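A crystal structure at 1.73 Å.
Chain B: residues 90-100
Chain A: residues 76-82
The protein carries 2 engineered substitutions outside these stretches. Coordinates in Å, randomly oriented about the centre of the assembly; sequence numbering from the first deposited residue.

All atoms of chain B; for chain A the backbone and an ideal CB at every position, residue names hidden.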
# COMPACT_ATOMS: atom_id res chain seq x y z
N GLU B 90 3.93 -8.26 20.06
CA GLU B 90 4.67 -7.67 21.18
C GLU B 90 5.24 -6.28 20.85
O GLU B 90 5.18 -5.35 21.68
CB GLU B 90 5.73 -8.66 21.68
CG GLU B 90 5.12 -9.88 22.42
CD GLU B 90 4.68 -11.05 21.54
OE1 GLU B 90 4.82 -11.05 20.29
OE2 GLU B 90 4.18 -12.05 22.11
N ASN B 91 5.69 -6.11 19.61
CA ASN B 91 6.21 -4.82 19.18
C ASN B 91 5.24 -4.08 18.27
O ASN B 91 5.66 -3.32 17.38
CB ASN B 91 7.57 -4.97 18.51
CG ASN B 91 8.68 -5.39 19.46
OD1 ASN B 91 8.79 -4.87 20.56
ND2 ASN B 91 9.54 -6.28 19.00
N LEU B 92 3.95 -4.25 18.51
CA LEU B 92 2.95 -3.64 17.64
C LEU B 92 3.09 -2.14 17.65
O LEU B 92 2.93 -1.51 16.62
CB LEU B 92 1.51 -3.99 18.04
CG LEU B 92 0.43 -3.35 17.13
CD1 LEU B 92 0.58 -3.73 15.65
CD2 LEU B 92 -0.97 -3.77 17.67
N ALA B 93 3.43 -1.54 18.80
CA ALA B 93 3.50 -0.08 18.84
C ALA B 93 4.54 0.47 17.83
O ALA B 93 4.31 1.47 17.12
CB ALA B 93 3.78 0.43 20.26
N THR B 94 5.71 -0.16 17.79
CA THR B 94 6.75 0.29 16.82
C THR B 94 6.42 -0.11 15.37
O THR B 94 6.77 0.58 14.43
CB THR B 94 8.15 -0.16 17.23
OG1 THR B 94 8.20 -1.58 17.35
CG2 THR B 94 8.51 0.55 18.54
N LEU B 95 5.72 -1.21 15.24
CA LEU B 95 5.21 -1.62 13.96
C LEU B 95 4.24 -0.59 13.37
O LEU B 95 4.31 -0.32 12.19
CB LEU B 95 4.61 -3.00 14.05
CG LEU B 95 4.38 -3.69 12.68
CD1 LEU B 95 5.69 -3.95 11.98
CD2 LEU B 95 3.67 -5.00 12.92
N LYS B 96 3.35 -0.02 14.20
CA LYS B 96 2.53 1.14 13.78
C LYS B 96 3.34 2.39 13.33
O LYS B 96 2.98 3.09 12.35
CB LYS B 96 1.51 1.51 14.86
CG LYS B 96 0.48 0.43 15.17
CD LYS B 96 -0.33 0.73 16.42
CE LYS B 96 -1.59 -0.11 16.41
NZ LYS B 96 -2.36 -0.13 17.66
N ALA B 97 4.42 2.69 14.04
CA ALA B 97 5.33 3.75 13.64
C ALA B 97 5.99 3.47 12.29
O ALA B 97 6.18 4.38 11.51
CB ALA B 97 6.39 3.90 14.71
N GLU B 98 6.33 2.21 12.04
CA GLU B 98 6.87 1.77 10.76
C GLU B 98 5.83 1.94 9.63
O GLU B 98 6.15 2.35 8.51
CB GLU B 98 7.31 0.29 10.82
CG GLU B 98 8.57 0.05 11.63
CD GLU B 98 9.73 0.92 11.15
OE1 GLU B 98 10.01 0.93 9.98
OE2 GLU B 98 10.38 1.61 11.97
N TRP B 99 4.58 1.60 9.92
CA TRP B 99 3.49 1.88 8.96
C TRP B 99 3.39 3.36 8.67
O TRP B 99 3.30 3.75 7.50
CB TRP B 99 2.15 1.27 9.48
CG TRP B 99 0.92 1.62 8.65
CD1 TRP B 99 -0.20 2.23 9.14
CD2 TRP B 99 0.65 1.35 7.25
NE1 TRP B 99 -1.13 2.36 8.14
CE2 TRP B 99 -0.62 1.88 6.97
CE3 TRP B 99 1.40 0.81 6.19
CZ2 TRP B 99 -1.21 1.80 5.66
CZ3 TRP B 99 0.84 0.75 4.94
CH2 TRP B 99 -0.47 1.23 4.69
N GLU B 100 3.44 4.25 9.68
CA GLU B 100 3.37 5.71 9.34
C GLU B 100 4.53 6.12 8.41
O GLU B 100 4.36 6.86 7.39
CB GLU B 100 3.25 6.62 10.60
CG GLU B 100 2.02 6.32 11.47
CD GLU B 100 0.71 6.39 10.69
OE1 GLU B 100 0.57 7.42 9.99
OE2 GLU B 100 -0.14 5.47 10.77
N UNK A 76 16.72 -9.79 17.59
CA UNK A 76 15.89 -8.84 16.86
C UNK A 76 14.95 -9.60 15.97
O UNK A 76 15.31 -10.63 15.47
CB UNK A 76 16.74 -7.86 16.04
N UNK A 77 13.76 -9.07 15.75
CA UNK A 77 12.82 -9.64 14.74
C UNK A 77 12.91 -8.69 13.53
O UNK A 77 13.41 -7.56 13.69
CB UNK A 77 11.39 -9.75 15.27
N UNK A 78 12.45 -9.14 12.35
CA UNK A 78 12.30 -8.27 11.17
C UNK A 78 10.84 -7.81 11.07
O UNK A 78 9.92 -8.62 10.76
CB UNK A 78 12.73 -9.00 9.89
N UNK A 79 10.61 -6.56 11.42
CA UNK A 79 9.36 -5.90 11.12
C UNK A 79 9.40 -5.48 9.62
O UNK A 79 10.30 -4.78 9.17
CB UNK A 79 9.14 -4.70 12.04
N UNK A 80 8.42 -5.90 8.84
CA UNK A 80 8.48 -5.62 7.41
C UNK A 80 7.12 -5.24 6.93
O UNK A 80 6.09 -5.77 7.38
CB UNK A 80 9.01 -6.82 6.62
N UNK A 81 7.15 -4.29 6.00
CA UNK A 81 5.92 -3.83 5.37
C UNK A 81 6.20 -3.81 3.86
O UNK A 81 7.15 -3.19 3.47
CB UNK A 81 5.49 -2.46 5.89
N UNK A 82 5.39 -4.52 3.06
CA UNK A 82 5.58 -4.61 1.59
C UNK A 82 4.30 -4.18 0.91
O UNK A 82 3.24 -4.74 1.19
CB UNK A 82 5.97 -6.03 1.15

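The strand of chain A runs alongside the helix of chain B at 34° between their N-to-C directions, with axes 9.1 Å apart at closest approach. Its odd positions from 77 onward turn CB toward the helix, and their contacts move along chain B from the N-cap towards Trp B99, with some overlap.

Position 76 points sideways, with nothing of chain B within 5.5 Å of its ideal CB. This contact sets no requirement there, and the deposited residue is Asn A76.

Position 77 points toward the start of the helix, but its ideal CB lies 5.4 Å from ND2 of Asn B91, so a short side chain would leave the gap unfilled. An amide nitrogen offers hydrogens, which favours a long acceptor: glutamate or glutamine. The residue is Glu A77. With chi1 in p and chi2 in t it extends to the amide, and ND2 of Asn B91 donates to OE2 of Glu A77 at 2.9 Å with a nearly straight angle of 165°.

Position 78 is out of reach of chain B, and many side chains would fit; it is Asn A78.

Position 79 is the most demanding. Its ideal CB sits 3.5 Å from CD1 of Leu B95 and 4.8 Å from CG of Glu B98, so the base of the side chain should be aliphatic. Farther out, toward the first turn, lie the hydroxyl of Thr B94 and the carbonyl of Asn B91. A long side chain ending in a donor suits both halves; glutamine or perhaps lysine could be considered. Gln A79 is deposited. Its CB packs 3.6 Å from CD1 of Leu B95, while NE2 of Gln A79 donates to OG1 of Thr B94 at 3.0 Å. The same NE2 lies 3.2 Å from O of Asn B91, a carbonyl that already accepts the helical bond from N of Leu B95. The backbone contributes too: one water donates both to O of Gln A79 (3.1 Å) and to OE1 of Glu B98 (3.2 Å).

Position 80 points away from the helix, leaving the choice free on this side; it is Ser A80.

Position 81 points toward the helix again, 5.2 Å from CE3 of Trp B99 at its ideal CB. The space beside the indole and the helix backbone invites an aliphatic residue such as isoleucine, leucine or methionine. Ile A81, chi1 m and chi2 t, sends CD1 to 3.9 Å from CB of Trp B99 and 3.4 Å from its backbone N, while CG2 lies at the ring edge, near its plane.

Position 82 is out of reach, without constraint from chain B, and holds Arg A82.

Chain A (76-82) NENQSIR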
# COMPACT_ATOMS: atom_id res chain seq x y z
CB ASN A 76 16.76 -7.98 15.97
CG ASN A 76 17.77 -7.17 16.74
OD1 ASN A 76 18.91 -7.03 16.29
ND2 ASN A 76 17.35 -6.57 17.84
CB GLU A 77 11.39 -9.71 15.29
CG GLU A 77 10.76 -8.35 15.59
CD GLU A 77 9.23 -8.36 15.75
OE1 GLU A 77 8.52 -9.07 15.06
OE2 GLU A 77 8.71 -7.58 16.53
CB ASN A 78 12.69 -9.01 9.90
CG ASN A 78 14.11 -9.54 9.96
OD1 ASN A 78 14.34 -10.72 9.74
ND2 ASN A 78 15.05 -8.70 10.32
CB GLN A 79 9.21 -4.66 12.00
CG GLN A 79 9.07 -4.98 13.51
CD GLN A 79 8.97 -3.73 14.31
OE1 GLN A 79 9.75 -2.79 14.10
NE2 GLN A 79 8.01 -3.68 15.23
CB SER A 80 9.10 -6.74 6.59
OG SER A 80 8.29 -7.89 6.50
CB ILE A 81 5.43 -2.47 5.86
CG1 ILE A 81 5.33 -2.50 7.39
CG2 ILE A 81 4.12 -2.13 5.09
CD1 ILE A 81 4.75 -1.31 8.08
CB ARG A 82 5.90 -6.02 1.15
CG ARG A 82 7.01 -6.67 1.94
CD ARG A 82 7.18 -8.14 1.53
NE ARG A 82 7.41 -8.15 0.08
CZ ARG A 82 8.59 -8.09 -0.55
NH1 ARG A 82 9.75 -8.09 0.13
NH2 ARG A 82 8.62 -8.06 -1.89
O HOH W 1 9.31 -1.87 8.63
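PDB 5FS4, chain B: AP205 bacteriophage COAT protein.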